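Local coordinates for intimin adherence protein (Escherichia coli O157:H7, PDB 3NCX) that probably mediates attachment of the bacterium to host cells by binding the translocated receptor Tir, using its C-terminal lectin-like domain, at residues D126-W131 with S163-I168; V17-N22 with E27-W32; K99-A104 with M110-N115. The protein carries 1 engineered substitution. All coordinates share one frame; numbering follows the deposited sequence.

Contact 1: D126-W131 with S163-I168; sequences DIYDSW and STYNLI
Tyr128 and Tyr165 both turn CG to the side opposite their own backbone N (chi1 180° and 178°), and these torsions aim the two side chains at one another across the contact, where they cross at about a right angle. The hydroxyl end of Tyr165 arrives at the root of the other ring: its OH lies 3.7 Å from Tyr128 CB and 4.1 Å from Tyr128 CG. Beyond that point the Tyr128 ring runs past the turn that follows strand 161-166. Its CD1 stands 3.8 Å from Leu167 O, which sits at the ring edge close to the ring plane, while Ile168 O approaches CE1 of Tyr128 obliquely at 3.7 Å. One water joins the far end of the ring to the turn, 3.0 Å from Tyr128 OH and donating to Ile168 O over 2.8 Å. The turn has its own polar support: Ile168 N bonds to Asn166 OD1 at 2.8 Å with an N-H...O angle of 160°, and the same OD1 also accepts from Ile146 N. Leu167 and Tyr165 add apolar contacts to Leu124, one helical turn before Tyr128. The arrangement is a helix packed through an aromatic residue onto an Asx turn at the end of a sheet strand, within the C-type lectin-like domain of intimin.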
ATOM      1  N   ASP A 126       5.819   9.107   5.637  1.00 19.43           N
ATOM      2  CA  ASP A 126       4.570   9.557   5.034  1.00 17.28           C
ATOM      3  C   ASP A 126       3.679   8.374   4.692  1.00 20.24           C
ATOM      4  O   ASP A 126       2.452   8.471   4.737  1.00 21.52           O
ATOM      5  CB  ASP A 126       4.839  10.388   3.779  1.00 16.64           C
ATOM      6  CG  ASP A 126       5.068  11.852   4.089  1.00 16.42           C
ATOM      7  OD1 ASP A 126       5.316  12.179   5.268  1.00 17.17           O
ATOM      8  OD2 ASP A 126       5.001  12.676   3.154  1.00 19.31           O
ATOM      9  N   ILE A 127       4.302   7.253   4.350  1.00 15.17           N
ATOM     10  CA  ILE A 127       3.555   6.047   4.030  1.00 20.26           C
ATOM     11  C   ILE A 127       2.930   5.436   5.279  1.00 18.82           C
ATOM     12  O   ILE A 127       1.824   4.894   5.232  1.00 12.75           O
ATOM     13  CB  ILE A 127       4.431   5.023   3.295  1.00 17.64           C
ATOM     14  CG1 ILE A 127       4.584   5.445   1.833  1.00 23.62           C
ATOM     15  CG2 ILE A 127       3.826   3.632   3.383  1.00 16.81           C
ATOM     16  CD1 ILE A 127       5.292   4.438   0.975  1.00 31.58           C
ATOM     17  N   TYR A 128       3.634   5.541   6.402  1.00 18.78           N
ATOM     18  CA  TYR A 128       3.094   5.068   7.668  1.00 17.38           C
ATOM     19  C   TYR A 128       1.873   5.895   8.059  1.00 16.76           C
ATOM     20  O   TYR A 128       0.884   5.359   8.556  1.00 23.86           O
ATOM     21  CB  TYR A 128       4.150   5.125   8.773  1.00 19.63           C
ATOM     22  CG  TYR A 128       3.629   4.653  10.109  1.00 19.44           C
ATOM     23  CD1 TYR A 128       3.828   3.347  10.532  1.00 15.82           C
ATOM     24  CD2 TYR A 128       2.918   5.511  10.941  1.00 15.92           C
ATOM     25  CE1 TYR A 128       3.344   2.912  11.751  1.00 19.05           C
ATOM     26  CE2 TYR A 128       2.430   5.085  12.156  1.00 12.47           C
ATOM     27  CZ  TYR A 128       2.645   3.787  12.558  1.00 17.23           C
ATOM     28  OH  TYR A 128       2.159   3.361  13.773  1.00 17.73           O
ATOM     29  N   ASP A 129       1.950   7.202   7.835  1.00 15.11           N
ATOM     30  CA  ASP A 129       0.840   8.094   8.150  1.00 20.54           C
ATOM     31  C   ASP A 129      -0.378   7.766   7.297  1.00 21.04           C
ATOM     32  O   ASP A 129      -1.517   7.916   7.740  1.00 26.47           O
ATOM     33  CB  ASP A 129       1.236   9.560   7.944  1.00 18.65           C
ATOM     34  CG  ASP A 129       2.221  10.056   8.987  1.00 20.21           C
ATOM     35  OD1 ASP A 129       2.302   9.444  10.075  1.00 25.77           O
ATOM     36  OD2 ASP A 129       2.910  11.063   8.720  1.00 17.70           O
ATOM     37  N   SER A 130      -0.130   7.317   6.071  1.00 21.05           N
ATOM     38  CA  SER A 130      -1.203   7.056   5.118  1.00 18.81           C
ATOM     39  C   SER A 130      -1.765   5.642   5.234  1.00 15.11           C
ATOM     40  O   SER A 130      -2.920   5.400   4.889  1.00 14.41           O
ATOM     41  CB  SER A 130      -0.720   7.309   3.687  1.00 18.83           C
ATOM     42  OG  SER A 130      -0.240   8.633   3.535  1.00 16.84           O
ATOM     43  N   TRP A 131      -0.950   4.712   5.722  1.00 15.19           N
ATOM     44  CA  TRP A 131      -1.351   3.310   5.760  1.00 16.90           C
ATOM     45  C   TRP A 131      -1.254   2.680   7.146  1.00 16.40           C
ATOM     46  O   TRP A 131      -2.075   1.839   7.507  1.00 16.39           O
ATOM     47  CB  TRP A 131      -0.538   2.493   4.751  1.00 13.78           C
ATOM     48  CG  TRP A 131      -0.781   2.902   3.328  1.00 14.71           C
ATOM     49  CD1 TRP A 131      -0.050   3.791   2.594  1.00 16.49           C
ATOM     50  CD2 TRP A 131      -1.833   2.442   2.470  1.00 15.40           C
ATOM     51  NE1 TRP A 131      -0.578   3.910   1.331  1.00 16.27           N
ATOM     52  CE2 TRP A 131      -1.673   3.093   1.229  1.00 18.06           C
ATOM     53  CE3 TRP A 131      -2.891   1.542   2.630  1.00 14.09           C
ATOM     54  CZ2 TRP A 131      -2.536   2.875   0.155  1.00 12.60           C
ATOM     55  CZ3 TRP A 131      -3.744   1.325   1.562  1.00 16.01           C
ATOM     56  CH2 TRP A 131      -3.561   1.989   0.341  1.00 17.73           C
ATOM     57  N   SER A 163      21.318   6.482   7.578  1.00 22.58           N
ATOM     58  CA  SER A 163      20.199   6.379   8.505  1.00 21.30           C
ATOM     59  C   SER A 163      19.125   5.423   7.987  1.00 19.56           C
ATOM     60  O   SER A 163      19.086   5.101   6.800  1.00 16.53           O
ATOM     61  CB  SER A 163      19.604   7.761   8.769  1.00 15.62           C
ATOM     62  OG  SER A 163      19.316   8.423   7.552  1.00 24.91           O
ATOM     63  N   THR A 164      18.259   4.968   8.888  1.00 17.76           N
ATOM     64  CA  THR A 164      17.201   4.029   8.533  1.00 14.32           C
ATOM     65  C   THR A 164      15.871   4.403   9.178  1.00 13.05           C
ATOM     66  O   THR A 164      15.825   5.173  10.134  1.00 14.23           O
ATOM     67  CB  THR A 164      17.552   2.587   8.952  1.00 17.09           C
ATOM     68  OG1 THR A 164      17.739   2.531  10.372  1.00 12.66           O
ATOM     69  CG2 THR A 164      18.818   2.115   8.255  1.00 21.02           C
ATOM     70  N   TYR A 165      14.791   3.845   8.644  1.00 13.03           N
ATOM     71  CA  TYR A 165      13.457   4.057   9.191  1.00 16.18           C
ATOM     72  C   TYR A 165      12.659   2.757   9.138  1.00 18.86           C
ATOM     73  O   TYR A 165      12.672   2.052   8.129  1.00 19.60           O
ATOM     74  CB  TYR A 165      12.726   5.159   8.421  1.00 12.65           C
ATOM     75  CG  TYR A 165      11.315   5.409   8.907  1.00 17.26           C
ATOM     76  CD1 TYR A 165      11.080   6.151  10.056  1.00 19.82           C
ATOM     77  CD2 TYR A 165      10.219   4.906   8.216  1.00 16.95           C
ATOM     78  CE1 TYR A 165       9.793   6.384  10.508  1.00 18.48           C
ATOM     79  CE2 TYR A 165       8.929   5.135   8.659  1.00 17.01           C
ATOM     80  CZ  TYR A 165       8.722   5.874   9.806  1.00 21.20           C
ATOM     81  OH  TYR A 165       7.441   6.107  10.256  1.00 17.82           O
ATOM     82  N   ASN A 166      11.969   2.442  10.228  1.00 17.38           N
ATOM     83  CA  ASN A 166      11.210   1.199  10.316  1.00 16.26           C
ATOM     84  C   ASN A 166       9.740   1.393   9.946  1.00 16.56           C
ATOM     85  O   ASN A 166       9.036   2.193  10.563  1.00 19.45           O
ATOM     86  CB  ASN A 166      11.339   0.606  11.719  1.00 17.53           C
ATOM     87  CG  ASN A 166      10.879  -0.835  11.791  1.00 16.03           C
ATOM     88  OD1 ASN A 166       9.860  -1.208  11.208  1.00 15.47           O
ATOM     89  ND2 ASN A 166      11.633  -1.657  12.508  1.00 15.00           N
ATOM     90  N   LEU A 167       9.282   0.650   8.942  1.00 14.92           N
ATOM     91  CA  LEU A 167       7.930   0.809   8.412  1.00 12.34           C
ATOM     92  C   LEU A 167       6.844   0.251   9.332  1.00 13.78           C
ATOM     93  O   LEU A 167       5.654   0.365   9.037  1.00 10.83           O
ATOM     94  CB  LEU A 167       7.825   0.171   7.026  1.00 11.16           C
ATOM     95  CG  LEU A 167       8.653   0.847   5.933  1.00 11.87           C
ATOM     96  CD1 LEU A 167       8.627   0.033   4.650  1.00 12.21           C
ATOM     97  CD2 LEU A 167       8.149   2.261   5.687  1.00 16.55           C
ATOM     98  N   ILE A 168       7.256  -0.351  10.442  1.00 13.88           N
ATOM     99  CA  ILE A 168       6.308  -0.854  11.430  1.00 14.44           C
ATOM    100  C   ILE A 168       6.404  -0.077  12.735  1.00 14.79           C
ATOM    101  O   ILE A 168       5.387   0.267  13.338  1.00 19.46           O
ATOM    102  CB  ILE A 168       6.538  -2.343  11.738  1.00 15.67           C
ATOM    103  CG1 ILE A 168       6.192  -3.204  10.523  1.00 16.03           C
ATOM    104  CG2 ILE A 168       5.705  -2.771  12.935  1.00 13.15           C
ATOM    105  CD1 ILE A 168       6.426  -4.682  10.750  1.00 13.74           C
TER
HETATM  106  O   HOH W   1       4.577   2.214  15.105  1.00 15.54           O

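Contact 2: V17-N22 with E27-W32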
ATOM      1  N   VAL A  17     -12.935   5.421   1.524  1.00 29.82           N
ATOM      2  CA  VAL A  17     -12.310   4.105   1.604  1.00 31.62           C
ATOM      3  C   VAL A  17     -11.869   3.763   3.027  1.00 33.25           C
ATOM      4  O   VAL A  17     -11.453   4.636   3.787  1.00 29.88           O
ATOM      5  CB  VAL A  17     -11.105   4.001   0.644  1.00 31.04           C
ATOM      6  CG1 VAL A  17     -10.032   3.097   1.217  1.00 28.37           C
ATOM      7  CG2 VAL A  17     -11.556   3.515  -0.724  1.00 29.28           C
ATOM      8  N   ASP A  18     -11.970   2.485   3.379  1.00 27.14           N
ATOM      9  CA  ASP A  18     -11.561   2.020   4.698  1.00 29.44           C
ATOM     10  C   ASP A  18     -10.162   1.409   4.666  1.00 29.58           C
ATOM     11  O   ASP A  18      -9.989   0.263   4.256  1.00 19.44           O
ATOM     12  CB  ASP A  18     -12.560   0.995   5.237  1.00 28.78           C
ATOM     13  CG  ASP A  18     -12.144   0.426   6.578  1.00 40.50           C
ATOM     14  OD1 ASP A  18     -12.425  -0.764   6.835  1.00 50.98           O
ATOM     15  OD2 ASP A  18     -11.536   1.168   7.379  1.00 50.11           O
ATOM     16  N   ILE A  19      -9.169   2.181   5.099  1.00 31.13           N
ATOM     17  CA  ILE A  19      -7.794   1.691   5.154  1.00 22.76           C
ATOM     18  C   ILE A  19      -7.611   0.748   6.337  1.00 24.01           C
ATOM     19  O   ILE A  19      -7.810   1.132   7.490  1.00 27.94           O
ATOM     20  CB  ILE A  19      -6.765   2.837   5.240  1.00 20.56           C
ATOM     21  CG1 ILE A  19      -6.717   3.623   3.928  1.00 19.45           C
ATOM     22  CG2 ILE A  19      -5.383   2.283   5.553  1.00 15.93           C
ATOM     23  CD1 ILE A  19      -7.898   4.536   3.706  1.00 28.06           C
ATOM     24  N   ILE A  20      -7.225  -0.487   6.037  1.00 20.54           N
ATOM     25  CA  ILE A  20      -7.100  -1.533   7.044  1.00 21.37           C
ATOM     26  C   ILE A  20      -6.049  -1.222   8.109  1.00 17.84           C
ATOM     27  O   ILE A  20      -6.210  -1.587   9.272  1.00 16.15           O
ATOM     28  CB  ILE A  20      -6.751  -2.883   6.388  1.00 22.05           C
ATOM     29  CG1 ILE A  20      -7.812  -3.258   5.353  1.00 23.53           C
ATOM     30  CG2 ILE A  20      -6.616  -3.972   7.438  1.00 20.41           C
ATOM     31  CD1 ILE A  20      -9.206  -3.362   5.930  1.00 30.65           C
ATOM     32  N   GLY A  21      -4.981  -0.544   7.704  1.00 22.97           N
ATOM     33  CA  GLY A  21      -3.836  -0.324   8.570  1.00 19.79           C
ATOM     34  C   GLY A  21      -4.035   0.636   9.729  1.00 18.26           C
ATOM     35  O   GLY A  21      -3.457   0.451  10.800  1.00 17.53           O
ATOM     36  N   ASN A  22      -4.843   1.670   9.523  1.00 19.53           N
ATOM     37  CA  ASN A  22      -5.035   2.689  10.548  1.00 23.18           C
ATOM     38  C   ASN A  22      -6.501   3.004  10.831  1.00 24.98           C
ATOM     39  O   ASN A  22      -6.812   3.976  11.520  1.00 23.71           O
ATOM     40  CB  ASN A  22      -4.281   3.973  10.183  1.00 22.24           C
ATOM     41  CG  ASN A  22      -4.574   4.442   8.770  1.00 18.69           C
ATOM     42  OD1 ASN A  22      -3.721   5.040   8.115  1.00 18.82           O
ATOM     43  ND2 ASN A  22      -5.780   4.163   8.288  1.00 16.09           N
ATOM     44  N   GLU A  27     -10.493   9.053   1.348  1.00 27.33           N
ATOM     45  CA  GLU A  27     -10.088   8.709  -0.008  1.00 28.07           C
ATOM     46  C   GLU A  27      -8.771   7.939  -0.016  1.00 27.39           C
ATOM     47  O   GLU A  27      -7.951   8.080   0.891  1.00 28.78           O
ATOM     48  CB  GLU A  27      -9.967   9.972  -0.860  1.00 28.33           C
ATOM     49  CG  GLU A  27     -11.249  10.782  -0.940  1.00 32.86           C
ATOM     50  CD  GLU A  27     -11.046  12.123  -1.613  1.00 40.72           C
ATOM     51  OE1 GLU A  27      -9.896  12.425  -1.999  1.00 40.93           O
ATOM     52  OE2 GLU A  27     -12.034  12.876  -1.755  1.00 38.27           O
ATOM     53  N   LEU A  28      -8.580   7.120  -1.046  1.00 30.03           N
ATOM     54  CA  LEU A  28      -7.356   6.342  -1.197  1.00 28.47           C
ATOM     55  C   LEU A  28      -6.138   7.261  -1.181  1.00 26.21           C
ATOM     56  O   LEU A  28      -6.128   8.295  -1.850  1.00 27.59           O
ATOM     57  CB  LEU A  28      -7.388   5.541  -2.500  1.00 24.43           C
ATOM     58  CG  LEU A  28      -6.196   4.622  -2.773  1.00 21.88           C
ATOM     59  CD1 LEU A  28      -6.199   3.448  -1.808  1.00 17.61           C
ATOM     60  CD2 LEU A  28      -6.217   4.131  -4.212  1.00 29.85           C
ATOM     61  N   PRO A  29      -5.109   6.891  -0.406  1.00 19.05           N
ATOM     62  CA  PRO A  29      -3.885   7.691  -0.317  1.00 21.13           C
ATOM     63  C   PRO A  29      -3.219   7.854  -1.680  1.00 23.54           C
ATOM     64  O   PRO A  29      -3.217   6.918  -2.481  1.00 19.41           O
ATOM     65  CB  PRO A  29      -2.991   6.859   0.606  1.00 21.85           C
ATOM     66  CG  PRO A  29      -3.939   6.046   1.416  1.00 19.11           C
ATOM     67  CD  PRO A  29      -5.072   5.724   0.493  1.00 23.71           C
ATOM     68  N   ASN A  30      -2.669   9.035  -1.936  1.00 22.81           N
ATOM     69  CA  ASN A  30      -1.938   9.288  -3.170  1.00 17.80           C
ATOM     70  C   ASN A  30      -0.670   8.446  -3.242  1.00 20.01           C
ATOM     71  O   ASN A  30      -0.335   7.901  -4.290  1.00 21.39           O
ATOM     72  CB  ASN A  30      -1.590  10.771  -3.291  1.00 24.87           C
ATOM     73  CG  ASN A  30      -0.627  11.052  -4.427  1.00 44.61           C
ATOM     74  OD1 ASN A  30      -0.548  10.293  -5.394  1.00 38.18           O
ATOM     75  ND2 ASN A  30       0.117  12.148  -4.313  1.00 45.91           N
ATOM     76  N   ILE A  31       0.035   8.347  -2.121  1.00 22.39           N
ATOM     77  CA  ILE A  31       1.231   7.515  -2.049  1.00 21.52           C
ATOM     78  C   ILE A  31       0.868   6.106  -1.590  1.00 19.62           C
ATOM     79  O   ILE A  31       0.025   5.925  -0.712  1.00 15.70           O
ATOM     80  CB  ILE A  31       2.300   8.125  -1.122  1.00 17.11           C
ATOM     81  CG1 ILE A  31       1.723   8.380   0.272  1.00 18.86           C
ATOM     82  CG2 ILE A  31       2.837   9.417  -1.714  1.00 17.16           C
ATOM     83  CD1 ILE A  31       2.721   8.970   1.249  1.00 17.59           C
ATOM     84  N   TRP A  32       1.501   5.108  -2.196  1.00 20.38           N
ATOM     85  CA  TRP A  32       1.122   3.725  -1.952  1.00 17.41           C
ATOM     86  C   TRP A  32       2.169   2.909  -1.205  1.00 17.67           C
ATOM     87  O   TRP A  32       3.372   3.114  -1.361  1.00 22.31           O
ATOM     88  CB  TRP A  32       0.794   3.020  -3.270  1.00 15.95           C
ATOM     89  CG  TRP A  32      -0.451   3.511  -3.940  1.00 22.04           C
ATOM     90  CD1 TRP A  32      -1.266   4.525  -3.524  1.00 18.51           C
ATOM     91  CD2 TRP A  32      -1.025   3.003  -5.148  1.00 22.55           C
ATOM     92  NE1 TRP A  32      -2.313   4.680  -4.403  1.00 20.75           N
ATOM     93  CE2 TRP A  32      -2.186   3.757  -5.409  1.00 23.38           C
ATOM     94  CE3 TRP A  32      -0.670   1.983  -6.036  1.00 19.53           C
ATOM     95  CZ2 TRP A  32      -2.992   3.524  -6.520  1.00 25.03           C
ATOM     96  CZ3 TRP A  32      -1.469   1.754  -7.138  1.00 20.03           C
ATOM     97  CH2 TRP A  32      -2.617   2.520  -7.371  1.00 23.67           C
TER
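Val17 and Glu27 mark the closest backbone approach, with CA atoms 5.4 Å apart, where the 17-19 and 24-26 hairpin gives way to a loop that bends off from its partner strand. The backbone nitrogens of Val17 and Glu27 are 4.4 Å apart, and Val17 is also backbone-bonded to Gly26 of strand 24-26. Strand alternation places Val17 and Ile19 on the side that faces the loop, while Asp18 between them is turned elsewhere and forms a salt bridge with Arg25. Val17 CB comes to 4.4 Å from Leu28 N, so the valine meets the loop at its backbone. Two residues on, CG1 of Ile19 rests 4.3 Å from Pro29 CD, the ring carbon attached to the proline nitrogen. Leu28 packs against Tyr89, Ile91 and Trp131, and Pro29 against Trp131, which places the loop between Ig-like strands and helix 121-131. At its far end the loop folds back on itself: Trp32 NE1 makes a weak bond to Pro29 O, 3.1 Å long, with the oxygen at the indole edge but the N-H...O angle only 123°. Pro29 has no N-H to offer to a neighbouring strand. The two segments are joined by no hydrogen bond of their own; Ile19 with Pro29 is the one apolar side-chain pair, and Val17 lies against loop backbone. This chemistry is consistent with loose, nondirectional packing, while directional bonds act in the adjoining hairpin.

Contact 3: K99-A104 with M110-N115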
ATOM      1  N   LYS A  99       8.197  -0.479  -2.476  1.00 18.38           N
ATOM      2  CA  LYS A  99       8.355  -1.925  -2.574  1.00 20.35           C
ATOM      3  C   LYS A  99       9.354  -2.412  -1.536  1.00 18.63           C
ATOM      4  O   LYS A  99      10.319  -1.721  -1.217  1.00 20.29           O
ATOM      5  CB  LYS A  99       8.839  -2.333  -3.967  1.00 27.63           C
ATOM      6  CG  LYS A  99       7.855  -2.077  -5.093  1.00 23.34           C
ATOM      7  CD  LYS A  99       8.377  -2.652  -6.402  1.00 27.39           C
ATOM      8  CE  LYS A  99       7.455  -2.320  -7.565  1.00 40.13           C
ATOM      9  NZ  LYS A  99       7.960  -2.874  -8.854  1.00 36.47           N
ATOM     10  N   VAL A 100       9.123  -3.609  -1.016  1.00 18.11           N
ATOM     11  CA  VAL A 100      10.031  -4.190  -0.040  1.00 18.64           C
ATOM     12  C   VAL A 100      10.680  -5.448  -0.603  1.00 20.90           C
ATOM     13  O   VAL A 100      10.032  -6.487  -0.734  1.00 19.60           O
ATOM     14  CB  VAL A 100       9.306  -4.533   1.276  1.00 16.20           C
ATOM     15  CG1 VAL A 100      10.306  -4.989   2.325  1.00 12.26           C
ATOM     16  CG2 VAL A 100       8.519  -3.333   1.775  1.00 15.38           C
ATOM     17  N   ASP A 101      11.959  -5.343  -0.948  1.00 18.55           N
ATOM     18  CA  ASP A 101      12.720  -6.490  -1.419  1.00 16.12           C
ATOM     19  C   ASP A 101      13.423  -7.171  -0.252  1.00 15.28           C
ATOM     20  O   ASP A 101      13.072  -6.950   0.906  1.00 16.07           O
ATOM     21  CB  ASP A 101      13.726  -6.070  -2.493  1.00 21.88           C
ATOM     22  CG  ASP A 101      13.076  -5.870  -3.853  1.00 30.53           C
ATOM     23  OD1 ASP A 101      12.434  -4.820  -4.063  1.00 24.74           O
ATOM     24  OD2 ASP A 101      13.211  -6.766  -4.714  1.00 37.86           O
ATOM     25  N   LYS A 102      14.413  -8.001  -0.555  1.00 17.70           N
ATOM     26  CA  LYS A 102      15.116  -8.747   0.482  1.00 22.08           C
ATOM     27  C   LYS A 102      16.087  -7.864   1.264  1.00 20.80           C
ATOM     28  O   LYS A 102      16.344  -6.720   0.889  1.00 15.64           O
ATOM     29  CB  LYS A 102      15.846  -9.950  -0.121  1.00 21.17           C
ATOM     30  CG  LYS A 102      16.748  -9.616  -1.299  1.00 24.56           C
ATOM     31  CD  LYS A 102      17.475 -10.860  -1.795  1.00 46.38           C
ATOM     32  CE  LYS A 102      18.212 -10.599  -3.101  1.00 43.18           C
ATOM     33  NZ  LYS A 102      19.241  -9.534  -2.960  1.00 49.42           N
ATOM     34  N   GLN A 103      16.615  -8.403   2.360  1.00 23.73           N
ATOM     35  CA  GLN A 103      17.574  -7.681   3.188  1.00 16.54           C
ATOM     36  C   GLN A 103      18.946  -7.669   2.526  1.00 19.13           C
ATOM     37  O   GLN A 103      19.345  -8.646   1.890  1.00 18.93           O
ATOM     38  CB  GLN A 103      17.666  -8.312   4.579  1.00 13.72           C
ATOM     39  CG  GLN A 103      16.343  -8.360   5.330  1.00 15.30           C
ATOM     40  CD  GLN A 103      16.484  -8.948   6.723  1.00 14.49           C
ATOM     41  OE1 GLN A 103      17.551  -9.428   7.101  1.00 22.99           O
ATOM     42  NE2 GLN A 103      15.405  -8.910   7.493  1.00 13.51           N
ATOM     43  N   ALA A 104      19.662  -6.559   2.681  1.00 20.14           N
ATOM     44  CA  ALA A 104      20.975  -6.394   2.065  1.00 24.16           C
ATOM     45  C   ALA A 104      21.729  -5.228   2.695  1.00 19.14           C
ATOM     46  O   ALA A 104      21.161  -4.457   3.466  1.00 16.49           O
ATOM     47  CB  ALA A 104      20.827  -6.178   0.564  1.00 17.93           C
ATOM     48  N   MET A 110      21.241  -0.516  -2.992  1.00 26.33           N
ATOM     49  CA  MET A 110      21.262   0.510  -4.024  1.00 26.26           C
ATOM     50  C   MET A 110      21.096  -0.107  -5.411  1.00 24.66           C
ATOM     51  O   MET A 110      20.246   0.321  -6.189  1.00 23.84           O
ATOM     52  CB  MET A 110      22.563   1.310  -3.952  1.00 25.22           C
ATOM     53  CG  MET A 110      22.524   2.626  -4.706  1.00 31.50           C
ATOM     54  SD  MET A 110      24.123   3.455  -4.718  1.00 32.61           S
ATOM     55  CE  MET A 110      25.092   2.277  -5.655  1.00 41.30           C
ATOM     56  N   SER A 111      21.903  -1.119  -5.715  1.00 20.19           N
ATOM     57  CA  SER A 111      21.833  -1.779  -7.015  1.00 24.86           C
ATOM     58  C   SER A 111      20.519  -2.537  -7.182  1.00 27.01           C
ATOM     59  O   SER A 111      19.912  -2.515  -8.254  1.00 34.24           O
ATOM     60  CB  SER A 111      23.021  -2.723  -7.215  1.00 22.44           C
ATOM     61  OG  SER A 111      22.982  -3.796  -6.291  1.00 31.41           O
ATOM     62  N   ILE A 112      20.084  -3.208  -6.120  1.00 18.07           N
ATOM     63  CA  ILE A 112      18.810  -3.916  -6.139  1.00 21.80           C
ATOM     64  C   ILE A 112      17.671  -2.981  -6.533  1.00 22.60           C
ATOM     65  O   ILE A 112      16.861  -3.301  -7.402  1.00 24.03           O
ATOM     66  CB  ILE A 112      18.492  -4.541  -4.771  1.00 19.94           C
ATOM     67  CG1 ILE A 112      19.450  -5.695  -4.479  1.00 17.80           C
ATOM     68  CG2 ILE A 112      17.050  -5.021  -4.729  1.00 17.62           C
ATOM     69  CD1 ILE A 112      19.234  -6.339  -3.132  1.00 21.12           C
ATOM     70  N   CYS A 113      17.620  -1.820  -5.890  1.00 19.72           N
ATOM     71  CA  CYS A 113      16.580  -0.839  -6.172  1.00 23.00           C
ATOM     72  C   CYS A 113      16.982   0.091  -7.309  1.00 20.37           C
ATOM     73  O   CYS A 113      16.399   1.162  -7.479  1.00 21.55           O
ATOM     74  CB  CYS A 113      16.254  -0.026  -4.917  1.00 24.72           C
ATOM     75  SG  CYS A 113      15.472  -0.979  -3.592  1.00 19.37           S
ATOM     76  N   LYS A 114      17.978  -0.323  -8.086  1.00 19.49           N
ATOM     77  CA  LYS A 114      18.458   0.479  -9.203  1.00 23.38           C
ATOM     78  C   LYS A 114      18.559   1.952  -8.817  1.00 24.85           C
ATOM     79  O   LYS A 114      18.089   2.830  -9.541  1.00 19.58           O
ATOM     80  CB  LYS A 114      17.549   0.308 -10.423  1.00 25.31           C
ATOM     81  CG  LYS A 114      17.617  -1.076 -11.054  1.00 30.73           C
ATOM     82  CD  LYS A 114      16.866  -1.121 -12.377  1.00 42.85           C
ATOM     83  CE  LYS A 114      17.030  -2.471 -13.059  1.00 46.20           C
ATOM     84  NZ  LYS A 114      16.370  -2.507 -14.394  1.00 36.61           N
ATOM     85  N   ASN A 115      19.169   2.205  -7.664  1.00 28.37           N
ATOM     86  CA  ASN A 115      19.366   3.560  -7.161  1.00 26.48           C
ATOM     87  C   ASN A 115      18.064   4.338  -7.002  1.00 22.53           C
ATOM     88  O   ASN A 115      17.983   5.512  -7.360  1.00 18.89           O
ATOM     89  CB  ASN A 115      20.345   4.324  -8.053  1.00 29.47           C
ATOM     90  CG  ASN A 115      21.739   3.727  -8.031  1.00 34.84           C
ATOM     91  OD1 ASN A 115      22.631   4.234  -7.354  1.00 55.22           O
ATOM     92  ND2 ASN A 115      21.929   2.637  -8.767  1.00 31.06           N
TER
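Ile112, at the end of helix 106-112, carries the contact, and its side chain splits at CB into two branches that meet different residues of strand 97-103 and its end. The short branch, CG2, lies opposite the backbone N and reaches Asp101, 4.1 Å from Asp101 CB and 4.2 Å from Asp101 CG. These two side chains slide past one another in opposite directions, so the methyl touches the aspartate near its base. The long branch starts at CG1, which is set beside the backbone N (chi1 -69°). From there the chain continues extended, chi2 178°, to CD1, the tip, which lies 4.0 Å from the methyl CB of Ala104. This is the apolar pairing of the contact. The lysine at 102 crosses the isoleucine at about a right angle: its first torsion sets CG between the backbone N and the carbonyl carbon, and a bend at the last (chi4 60°) turns the ammonium group toward CD1; the exact closeness of that exposed group to the long branch is doubtful at this resolution. Just beyond Ile112 the helix stops in a Schellman motif. Lys114, with positive phi, is the C-prime residue, Asn115 N bonds to Met110 O at 2.6 Å, and Lys114 N bonds to Ser111 O at 2.9 Å. Cys113, the first residue to leave helical geometry, forms a disulfide with Cys187 on strand 184-188, the antiparallel neighbour of strand 97-103. Helix and sheet are thus joined twice, by isoleucine packing at the surface and by a covalent bond beside it. A helix following an early strand and tied by a disulfide to the last strand is characteristic of the C-type lectin-like fold.

Along the chain the contacts come in the order 2, 3, 1, each closing before the next opens. Contacts 3 and 1 both lie in the C-type lectin-like region, with centres 16 Å apart, and their helices, 106-112 and 121-131, are consecutive. Contacts 1 and 2, with centres 14 Å apart, touch directly: Trp131 NE1 probably bonds to Ile31 O at 2.9 Å. Strand 32-33, at the end of the loop of contact 2, pairs in parallel with strand 97-103 of contact 3, although contacts 2 and 3 lie 24 Å apart between centres. The loop also meets helix 121-131, consistent with an extensive interface between the Ig-like and lectin-like parts.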